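Local coordinates for protein serine-pyruvate aminotransferase (AgxT) (Sulfolobus solfataricus, PDB 3ZRP) that probably transfers amino groups between serine or alanine and 2-oxo acids such as pyruvate and glyoxylate, using pyridoxal 5'-phosphate as cofactor, at residues Val136-Gly141 and Asn299-Val304; Asn179-Leu184 and Leu201-Ala206. One frame throughout, in Å; residues are numbered along the deposited sequence.

Contact 1: residues Val136-Gly141 and Asn299-Val304. With PLP (pyridoxal-5'-phosphate), chain C.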
loop_
_atom_site.group_PDB
_atom_site.type_symbol
_atom_site.label_atom_id
_atom_site.label_comp_id
_atom_site.label_asym_id
_atom_site.label_seq_id
_atom_site.Cartn_x
_atom_site.Cartn_y
_atom_site.Cartn_z
ATOM N N VAL A 136 0.411 22.013 4.648
ATOM C CA VAL A 136 -0.515 22.613 3.690
ATOM C C VAL A 136 -1.818 21.837 3.753
ATOM O O VAL A 136 -1.810 20.636 3.543
ATOM C CB VAL A 136 0.069 22.569 2.259
ATOM C CG1 VAL A 136 -1.005 22.931 1.213
ATOM C CG2 VAL A 136 1.302 23.481 2.141
ATOM N N GLU A 137 -2.904 22.531 4.091
ATOM C CA GLU A 137 -4.249 21.988 4.074
ATOM C C GLU A 137 -4.813 22.008 2.654
ATOM O O GLU A 137 -5.255 23.040 2.137
ATOM C CB GLU A 137 -5.157 22.767 5.044
ATOM C CG GLU A 137 -6.616 22.364 5.035
ATOM C CD GLU A 137 -6.818 20.873 5.244
ATOM O OE1 GLU A 137 -6.390 20.341 6.301
ATOM O OE2 GLU A 137 -7.430 20.239 4.351
ATOM N N THR A 138 -4.812 20.833 2.036
ATOM C CA THR A 138 -5.153 20.646 0.633
ATOM C C THR A 138 -6.573 21.085 0.313
ATOM O O THR A 138 -6.831 21.530 -0.796
ATOM C CB THR A 138 -4.975 19.150 0.265
ATOM O OG1 THR A 138 -3.688 18.736 0.706
ATOM C CG2 THR A 138 -5.100 18.908 -1.273
ATOM N N SER A 139 -7.481 21.005 1.286
ATOM C CA SER A 139 -8.872 21.403 1.008
ATOM C C SER A 139 -9.028 22.916 0.730
ATOM O O SER A 139 -9.922 23.315 -0.009
ATOM C CB SER A 139 -9.820 20.986 2.119
ATOM O OG SER A 139 -9.448 21.622 3.320
ATOM N N THR A 140 -8.148 23.734 1.295
ATOM C CA THR A 140 -8.317 25.197 1.219
ATOM C C THR A 140 -7.108 25.903 0.605
ATOM O O THR A 140 -7.152 27.103 0.348
ATOM C CB THR A 140 -8.551 25.818 2.617
ATOM O OG1 THR A 140 -7.420 25.553 3.455
ATOM C CG2 THR A 140 -9.830 25.298 3.287
ATOM N N GLY A 141 -6.022 25.158 0.395
ATOM C CA GLY A 141 -4.759 25.719 -0.092
ATOM C C GLY A 141 -4.086 26.638 0.914
ATOM O O GLY A 141 -3.359 27.544 0.544
ATOM N N ASN A 299 1.983 27.177 -1.978
ATOM C CA ASN A 299 2.607 27.081 -3.282
ATOM C C ASN A 299 2.318 25.757 -4.019
ATOM O O ASN A 299 2.904 25.487 -5.085
ATOM C CB ASN A 299 4.103 27.406 -3.138
ATOM C CG ASN A 299 4.326 28.849 -2.654
ATOM O OD1 ASN A 299 3.484 29.734 -2.897
ATOM N ND2 ASN A 299 5.427 29.081 -1.958
ATOM N N THR A 300 1.377 24.969 -3.488
ATOM C CA THR A 300 0.985 23.707 -4.128
ATOM C C THR A 300 -0.464 23.653 -4.531
ATOM O O THR A 300 -0.800 22.943 -5.474
ATOM C CB THR A 300 1.294 22.459 -3.239
ATOM O OG1 THR A 300 0.584 22.577 -1.990
ATOM C CG2 THR A 300 2.783 22.387 -2.972
ATOM N N VAL A 301 -1.329 24.368 -3.814
ATOM C CA VAL A 301 -2.784 24.331 -4.044
ATOM C C VAL A 301 -3.384 25.738 -3.873
ATOM O O VAL A 301 -3.082 26.432 -2.899
ATOM C CB VAL A 301 -3.519 23.409 -3.025
ATOM C CG1 VAL A 301 -5.039 23.412 -3.282
ATOM C CG2 VAL A 301 -2.980 21.979 -3.075
ATOM N N THR A 302 -4.254 26.133 -4.793
ATOM C CA THR A 302 -4.978 27.394 -4.693
ATOM C C THR A 302 -6.447 27.113 -4.939
ATOM O O THR A 302 -6.796 26.489 -5.928
ATOM C CB THR A 302 -4.464 28.420 -5.763
ATOM O OG1 THR A 302 -3.050 28.603 -5.599
ATOM C CG2 THR A 302 -5.163 29.772 -5.587
ATOM N N GLY A 303 -7.304 27.567 -4.025
ATOM C CA GLY A 303 -8.753 27.409 -4.179
ATOM C C GLY A 303 -9.306 28.652 -4.861
ATOM O O GLY A 303 -8.896 29.790 -4.536
ATOM N N VAL A 304 -10.231 28.448 -5.803
ATOM C CA VAL A 304 -10.702 29.530 -6.670
ATOM C C VAL A 304 -12.201 29.641 -6.481
ATOM O O VAL A 304 -12.942 28.762 -6.890
ATOM C CB VAL A 304 -10.334 29.290 -8.182
ATOM C CG1 VAL A 304 -10.738 30.472 -9.049
ATOM C CG2 VAL A 304 -8.812 29.023 -8.359
HETATM N N1 PLP C . -2.925 14.964 4.129
HETATM C C2 PLP C . -3.012 15.887 3.111
HETATM C C2A PLP C . -2.649 17.320 3.400
HETATM C C3 PLP C . -3.413 15.493 1.815
HETATM O O3 PLP C . -3.445 16.320 0.908
HETATM C C4 PLP C . -3.728 14.156 1.549
HETATM C C4A PLP C . -4.123 13.756 0.122
HETATM C C5 PLP C . -3.652 13.246 2.625
HETATM C C6 PLP C . -3.224 13.647 3.907
HETATM C C5A PLP C . -3.978 11.789 2.479
HETATM O O4P PLP C . -3.052 11.065 1.664
HETATM P P PLP C . -3.406 9.687 0.965
HETATM O O1P PLP C . -2.128 9.373 0.252
HETATM O O2P PLP C . -4.535 10.055 0.062
HETATM O O3P PLP C . -3.762 8.796 2.102
HETATM O O HOH W 1 -6.696 28.902 -1.635
#
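Val301 lies against the turn at Thr138-Gly141 and accounts for much of this buried contact. Its CG1, anti to the backbone N (chi1 179°), comes within 3.6 Å of Thr138 O, while its CG2 meets Thr138 CG2 at 4.1 Å, the two side chains crossing at about a right angle. The backbones are closest where Gly141 CA sits 3.3 Å from Val301 O, a bent CA-H...O contact with 122° at the hydrogen. A side chain on Gly141 would run into that same oxygen, and its phi of 68° also favours glycine. At the start of both segments, Val136 CG1 rests on Thr300 OG1 at 3.6 Å; that hydroxyl is hydrogen-bonded to Ser166 O. No direct hydrogen bond joins the segments, but one water donates to Thr140 O and accepts from Gly303 N at 2.8 Å.

In the next shell, Glu137 O receives both Thr140 N and Gly141 N, closing the turn. Glu137 OE2 takes Ser139 OG and Ser139 N from opposite faces of the carboxylate plane. Arg337, on strand 335-339, bonds to Thr138 O.

Thr138 OG1 is hydrogen-bonded to PLP O3, though the modelled 2.4 Å is too short to take at face value; Ser166 OG is hydrogen-bonded to Thr138 OG1 and to PLP. Meeting the cofactor through OG1 and Val301 through CG2, Thr138 joins the PLP site to strand 301-305.

Contact 2: residues Asn179-Leu184 and Leu201-Ala206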
loop_
_atom_site.group_PDB
_atom_site.type_symbol
_atom_site.label_atom_id
_atom_site.label_comp_id
_atom_site.label_asym_id
_atom_site.label_seq_id
_atom_site.Cartn_x
_atom_site.Cartn_y
_atom_site.Cartn_z
ATOM N N ASN A 179 13.115 21.138 14.715
ATOM C CA ASN A 179 12.954 20.128 15.777
ATOM C C ASN A 179 11.563 19.456 15.710
ATOM O O ASN A 179 10.802 19.504 16.657
ATOM C CB ASN A 179 13.248 20.744 17.162
ATOM C CG ASN A 179 13.696 19.712 18.216
ATOM O OD1 ASN A 179 13.680 18.490 17.998
ATOM N ND2 ASN A 179 14.095 20.224 19.383
ATOM N N VAL A 180 11.245 18.863 14.561
ATOM C CA VAL A 180 9.993 18.097 14.370
ATOM C C VAL A 180 10.310 16.654 14.714
ATOM O O VAL A 180 11.412 16.162 14.424
ATOM C CB VAL A 180 9.468 18.204 12.915
ATOM C CG1 VAL A 180 8.173 17.314 12.687
ATOM C CG2 VAL A 180 9.180 19.652 12.573
ATOM N N ASP A 181 9.360 15.966 15.341
ATOM C CA ASP A 181 9.576 14.567 15.707
ATOM C C ASP A 181 9.153 13.557 14.658
ATOM O O ASP A 181 9.787 12.499 14.530
ATOM C CB ASP A 181 8.947 14.287 17.059
ATOM C CG ASP A 181 9.591 15.120 18.141
ATOM O OD1 ASP A 181 10.804 14.905 18.379
ATOM O OD2 ASP A 181 8.907 16.016 18.675
ATOM N N VAL A 182 8.062 13.874 13.947
ATOM C CA VAL A 182 7.635 13.129 12.751
ATOM C C VAL A 182 7.226 14.118 11.674
ATOM O O VAL A 182 6.325 14.917 11.863
ATOM C CB VAL A 182 6.392 12.209 13.001
ATOM C CG1 VAL A 182 6.051 11.429 11.708
ATOM C CG2 VAL A 182 6.623 11.225 14.178
ATOM N N TYR A 183 7.886 14.061 10.526
ATOM C CA TYR A 183 7.479 14.856 9.373
ATOM C C TYR A 183 7.092 13.798 8.346
ATOM O O TYR A 183 7.857 12.862 8.125
ATOM C CB TYR A 183 8.646 15.755 8.873
ATOM C CG TYR A 183 8.186 17.141 8.491
ATOM C CD1 TYR A 183 7.279 17.325 7.440
ATOM C CD2 TYR A 183 8.624 18.274 9.204
ATOM C CE1 TYR A 183 6.820 18.593 7.089
ATOM C CE2 TYR A 183 8.188 19.560 8.853
ATOM C CZ TYR A 183 7.265 19.708 7.800
ATOM O OH TYR A 183 6.785 20.944 7.436
ATOM N N LEU A 184 5.897 13.876 7.776
ATOM C CA LEU A 184 5.475 12.793 6.910
ATOM C C LEU A 184 4.933 13.340 5.585
ATOM O O LEU A 184 4.527 14.520 5.491
ATOM C CB LEU A 184 4.456 11.873 7.621
ATOM C CG LEU A 184 3.122 12.517 8.018
ATOM C CD1 LEU A 184 2.126 12.513 6.840
ATOM C CD2 LEU A 184 2.496 11.832 9.251
ATOM N N LEU A 201 9.817 10.768 8.491
ATOM C CA LEU A 201 11.168 11.079 9.042
ATOM C C LEU A 201 11.019 11.311 10.537
ATOM O O LEU A 201 10.260 12.172 10.964
ATOM C CB LEU A 201 11.751 12.304 8.353
ATOM C CG LEU A 201 13.202 12.630 8.794
ATOM C CD1 LEU A 201 14.161 11.648 8.129
ATOM C CD2 LEU A 201 13.557 14.048 8.443
ATOM N N LEU A 202 11.776 10.546 11.322
ATOM C CA LEU A 202 11.625 10.518 12.762
ATOM C C LEU A 202 12.862 11.102 13.447
ATOM O O LEU A 202 13.997 10.825 13.048
ATOM C CB LEU A 202 11.400 9.095 13.262
ATOM C CG LEU A 202 9.942 8.613 13.440
ATOM C CD1 LEU A 202 9.235 8.631 12.131
ATOM C CD2 LEU A 202 9.893 7.229 14.035
ATOM N N SER A 203 12.611 11.909 14.464
ATOM C CA SER A 203 13.670 12.464 15.302
ATOM C C SER A 203 14.277 11.378 16.191
ATOM O O SER A 203 13.663 10.309 16.403
ATOM C CB SER A 203 13.099 13.571 16.173
ATOM O OG SER A 203 12.262 13.012 17.161
ATOM N N PRO A 204 15.480 11.644 16.742
ATOM C CA PRO A 204 16.013 10.740 17.764
ATOM C C PRO A 204 15.020 10.432 18.896
ATOM O O PRO A 204 14.929 9.283 19.334
ATOM C CB PRO A 204 17.239 11.515 18.297
ATOM C CG PRO A 204 17.734 12.246 17.090
ATOM C CD PRO A 204 16.471 12.676 16.344
ATOM N N LYS A 205 14.289 11.436 19.371
ATOM C CA LYS A 205 13.364 11.239 20.472
ATOM C C LYS A 205 12.252 10.242 20.054
ATOM O O LYS A 205 11.899 9.331 20.808
ATOM C CB LYS A 205 12.728 12.570 20.893
ATOM C CG LYS A 205 11.863 12.442 22.133
ATOM C CD LYS A 205 11.204 13.757 22.482
ATOM C CE LYS A 205 10.707 13.746 23.916
ATOM N NZ LYS A 205 10.297 15.133 24.285
ATOM N N ALA A 206 11.720 10.434 18.852
ATOM C CA ALA A 206 10.747 9.490 18.299
ATOM C C ALA A 206 11.337 8.100 18.162
ATOM O O ALA A 206 10.700 7.123 18.532
ATOM C CB ALA A 206 10.198 10.008 16.944
HETATM O O HOH W 2 11.361 14.772 11.673
#
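Asp181 and Ser203 face each other at the open end of a beta hairpin, where strand 182-186 begins and strand 197-202 ends, and their side chains meet tip to tip. Asp181 OD1 accepts from Ser203 OG at 2.7 Å through its anti lone pair, leaving OD2 to a salt bridge with Arg154. Ser203 OG stands between its own backbone N and carbonyl carbon (chi1 71°), where it also accepts from Ala206 N at 3.1 Å; Ser203 directly precedes helix 204-212, and this nearly straight bond (172°) caps it. An alanine here would probably leave Ala206 N without its cap and Asp181 OD1 without its hydroxyl donor. Ser203 N also bonds to Asp181 O, and Ala206 CB packs on that oxygen at 3.5 Å.

Further along, Tyr183 and Leu201 form an antiparallel hydrogen-bonded pair, joined by Tyr183 N to Leu201 O and Leu201 N to Tyr183 O. Val182 and Leu202 make the adjoining non-hydrogen-bonded pair; on their face of the sheet, Val182 CG2 meets Leu202 CD1 at 4.2 Å.

Strand 157-163 flanks 182-186 on the side away from 197-202, while Tyr183 and Leu201 pack against helix 31-48 and Val180 against helix 146-153.

Contact 1 and contact 2 lie on opposite sides of the chain's centre, with their own centres 25 Å apart and their nearest atoms about 7 Å apart, so neither touches the other. Contact 2 falls within the sequence that separates the two segments of contact 1. Their relation to PLP differs: contact 1 supplies Val136 and Thr138 directly to its pocket, whereas the side chain of Tyr183 in contact 2 stays about 10 Å from the cofactor. The chain between the hairpin strands nevertheless carries Gln188 and Lys189 of the pocket, and Gln188 hydrogen-bonds to PLP. Contact 2 pairs the strands at the hairpin's open end, away from that connection, while contact 1 borders the cofactor itself.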